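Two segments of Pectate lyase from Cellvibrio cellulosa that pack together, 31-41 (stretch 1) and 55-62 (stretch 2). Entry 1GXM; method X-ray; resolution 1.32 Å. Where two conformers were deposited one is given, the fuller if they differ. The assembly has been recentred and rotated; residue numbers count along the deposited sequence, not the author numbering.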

# COMPACT_ATOMS: atom_id res chain seq x y z
N LYS A 31 -9.93 -14.21 1.23
CA LYS A 31 -10.31 -13.21 2.22
C LYS A 31 -11.68 -13.53 2.81
O LYS A 31 -11.88 -13.37 4.01
CB LYS A 31 -10.35 -11.81 1.61
CG LYS A 31 -10.64 -10.70 2.61
CD LYS A 31 -9.43 -10.39 3.48
CE LYS A 31 -9.82 -9.97 4.90
NZ LYS A 31 -10.90 -8.96 4.94
N TRP A 32 -12.61 -13.93 1.96
CA TRP A 32 -13.94 -14.31 2.39
C TRP A 32 -14.18 -15.74 1.97
O TRP A 32 -13.51 -16.27 1.09
CB TRP A 32 -15.01 -13.43 1.75
CG TRP A 32 -14.79 -11.98 1.99
CD1 TRP A 32 -15.17 -11.27 3.09
CD2 TRP A 32 -14.11 -11.07 1.14
NE1 TRP A 32 -14.79 -9.96 2.96
CE2 TRP A 32 -14.13 -9.81 1.77
CE3 TRP A 32 -13.50 -11.19 -0.11
CZ2 TRP A 32 -13.56 -8.69 1.20
CZ3 TRP A 32 -12.95 -10.05 -0.68
CH2 TRP A 32 -12.97 -8.82 -0.02
N SER A 33 -15.17 -16.36 2.59
CA SER A 33 -15.59 -17.69 2.18
C SER A 33 -16.07 -17.62 0.74
O SER A 33 -16.63 -16.61 0.29
CB SER A 33 -16.70 -18.20 3.10
OG SER A 33 -16.30 -18.16 4.47
N ALA A 34 -15.83 -18.67 -0.03
CA ALA A 34 -16.31 -18.70 -1.41
C ALA A 34 -17.83 -18.51 -1.51
O ALA A 34 -18.34 -18.10 -2.56
CB ALA A 34 -15.89 -19.98 -2.09
N SER A 35 -18.53 -18.79 -0.43
CA SER A 35 -19.98 -18.57 -0.34
C SER A 35 -20.37 -17.10 -0.50
O SER A 35 -21.53 -16.78 -0.76
CB SER A 35 -20.52 -19.10 1.00
OG SER A 35 -20.10 -18.31 2.10
N ARG A 36 -19.39 -16.21 -0.34
CA ARG A 36 -19.61 -14.76 -0.45
C ARG A 36 -19.26 -14.22 -1.82
O ARG A 36 -19.40 -13.04 -2.03
CB ARG A 36 -18.78 -14.00 0.59
CG ARG A 36 -19.03 -14.40 2.06
CD ARG A 36 -20.47 -14.75 2.43
NE ARG A 36 -21.28 -13.59 2.81
CZ ARG A 36 -22.61 -13.50 2.70
NH1 ARG A 36 -23.32 -14.51 2.19
NH2 ARG A 36 -23.24 -12.38 3.09
N ALA A 37 -18.83 -15.05 -2.75
CA ALA A 37 -18.39 -14.57 -4.05
C ALA A 37 -19.45 -13.77 -4.77
O ALA A 37 -19.14 -12.77 -5.40
CB ALA A 37 -17.92 -15.74 -4.93
N ASP A 38 -20.70 -14.24 -4.74
CA ASP A 38 -21.76 -13.53 -5.45
C ASP A 38 -22.07 -12.20 -4.78
O ASP A 38 -22.36 -11.22 -5.46
CB ASP A 38 -23.04 -14.37 -5.51
CG ASP A 38 -22.99 -15.44 -6.56
OD1 ASP A 38 -22.00 -15.49 -7.31
OD2 ASP A 38 -23.92 -16.26 -6.71
N VAL A 39 -22.02 -12.18 -3.46
CA VAL A 39 -22.20 -10.93 -2.73
C VAL A 39 -21.11 -9.95 -3.13
O VAL A 39 -21.39 -8.84 -3.55
CB VAL A 39 -22.21 -11.14 -1.20
CG1 VAL A 39 -22.25 -9.81 -0.45
CG2 VAL A 39 -23.41 -11.96 -0.82
N VAL A 40 -19.86 -10.38 -3.04
CA VAL A 40 -18.75 -9.51 -3.44
C VAL A 40 -18.93 -9.01 -4.86
O VAL A 40 -18.81 -7.84 -5.14
CB VAL A 40 -17.40 -10.23 -3.28
CG1 VAL A 40 -16.27 -9.39 -3.83
CG2 VAL A 40 -17.18 -10.53 -1.84
N LEU A 41 -19.24 -9.93 -5.75
CA LEU A 41 -19.40 -9.61 -7.15
C LEU A 41 -20.45 -8.51 -7.33
O LEU A 41 -20.31 -7.60 -8.15
CB LEU A 41 -19.83 -10.87 -7.91
CG LEU A 41 -20.15 -10.70 -9.39
CD1 LEU A 41 -18.98 -10.13 -10.20
CD2 LEU A 41 -20.57 -12.05 -9.93
N ASP A 55 -19.69 -4.64 4.29
CA ASP A 55 -19.60 -5.80 5.18
C ASP A 55 -20.08 -7.05 4.44
O ASP A 55 -21.20 -7.50 4.63
CB ASP A 55 -20.44 -5.55 6.43
CG ASP A 55 -20.19 -6.56 7.54
OD1 ASP A 55 -19.42 -7.54 7.35
OD2 ASP A 55 -20.75 -6.45 8.66
N TYR A 56 -19.21 -7.62 3.60
CA TYR A 56 -19.63 -8.71 2.72
C TYR A 56 -20.06 -9.95 3.46
O TYR A 56 -20.83 -10.72 2.92
CB TYR A 56 -18.52 -9.11 1.77
CG TYR A 56 -18.07 -8.00 0.87
CD1 TYR A 56 -18.94 -7.40 -0.03
CD2 TYR A 56 -16.76 -7.55 0.91
CE1 TYR A 56 -18.51 -6.39 -0.85
CE2 TYR A 56 -16.33 -6.56 0.08
CZ TYR A 56 -17.20 -5.97 -0.79
OH TYR A 56 -16.77 -4.96 -1.61
N ASN A 57 -19.57 -10.14 4.67
CA ASN A 57 -19.95 -11.28 5.48
C ASN A 57 -21.35 -11.17 6.07
O ASN A 57 -21.90 -12.18 6.51
CB ASN A 57 -18.93 -11.50 6.59
CG ASN A 57 -17.64 -12.09 6.07
OD1 ASN A 57 -17.66 -12.85 5.10
ND2 ASN A 57 -16.52 -11.72 6.68
N SER A 58 -21.93 -9.98 6.06
CA SER A 58 -23.29 -9.81 6.60
C SER A 58 -24.35 -9.41 5.57
O SER A 58 -25.50 -9.82 5.67
CB SER A 58 -23.29 -8.82 7.78
OG SER A 58 -22.68 -7.59 7.45
N VAL A 59 -23.97 -8.64 4.56
CA VAL A 59 -24.95 -8.09 3.65
C VAL A 59 -25.36 -9.07 2.56
O VAL A 59 -24.61 -9.97 2.18
CB VAL A 59 -24.48 -6.74 2.99
CG1 VAL A 59 -24.17 -5.70 4.04
CG2 VAL A 59 -23.30 -6.95 2.04
N GLY A 60 -26.56 -8.86 2.04
CA GLY A 60 -27.05 -9.52 0.86
C GLY A 60 -26.48 -8.83 -0.36
O GLY A 60 -25.71 -7.88 -0.28
N ASN A 61 -26.87 -9.34 -1.52
CA ASN A 61 -26.34 -8.82 -2.77
C ASN A 61 -26.68 -7.35 -2.93
O ASN A 61 -27.74 -6.88 -2.52
CB ASN A 61 -26.91 -9.57 -3.97
CG ASN A 61 -26.23 -10.89 -4.22
OD1 ASN A 61 -25.58 -11.47 -3.34
ND2 ASN A 61 -26.37 -11.37 -5.45
N GLY A 62 -25.77 -6.66 -3.59
CA GLY A 62 -25.94 -5.27 -3.93
C GLY A 62 -26.53 -5.10 -5.30
O GLY A 62 -27.03 -6.05 -5.93
O HOH W 1 -13.72 -12.39 6.04
O HOH W 2 -15.92 -7.75 4.66
O HOH W 3 -16.39 -15.18 4.88
O HOH W 4 -26.43 -14.24 -6.90

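Stretch 1 runs from a loop through a short 3-10 segment, 34-36, into a helix that begins at Ala37. Stretch 2 has no regular helix or strand and packs against the loop, the 3-10 segment and the start of the helix. The backbones come closest at Val39 and Asn61, with CA atoms 4.6 Å apart. Together the two stretches bury 527 Å².

Tyr56 is the main bump. It has the largest covered area of any residue here, and its ring sits in a hollow lined by Trp32, Val39 and Val40. Its edge meets the six-membered ring of Trp32 in an offset edge-to-face pair, with planes at 87° and centroids 5.1 Å apart. The closest atoms are Tyr56 CD2 and Trp32 CZ2, at 3.4 Å. Tyr56 CB rests over the face of the five-membered ring. Val40 CG2 lies over one face of the Tyr56 ring, 4.0 Å from its centroid, in a CH-pi contact. Val39 CG1 lies at the ring edge, 4.1 Å from Tyr56 CD1.

Val39 CG1 also fits among Tyr56, Val59 and Gly60. Val39 CG1 is 3.9 Å from Val59 CG2 and 3.5 Å from Val59 O, while Val39 CG2 is 3.4 Å from Asn61 OD1.

Arg36 supplies the direct polar link. Arg36 NE and NH2 both donate to Tyr56 O, each at 2.9 Å. The carbonyl lies near the guanidinium plane, so two N-H groups can share it. Arg36 NH2 is also 2.9 Å from Val59 O, but the angle is too poor for a hydrogen bond.

Four waters bridge the two stretches. Water 1 joins Lys31 O to Asn57 ND2, and water 3 joins Ser33 N to Asn57 OD1. Water 2 accepts from Trp32 NE1 and, weakly, from Tyr56 N. Water 4 links Asp38 OD2 to Asn61 ND2.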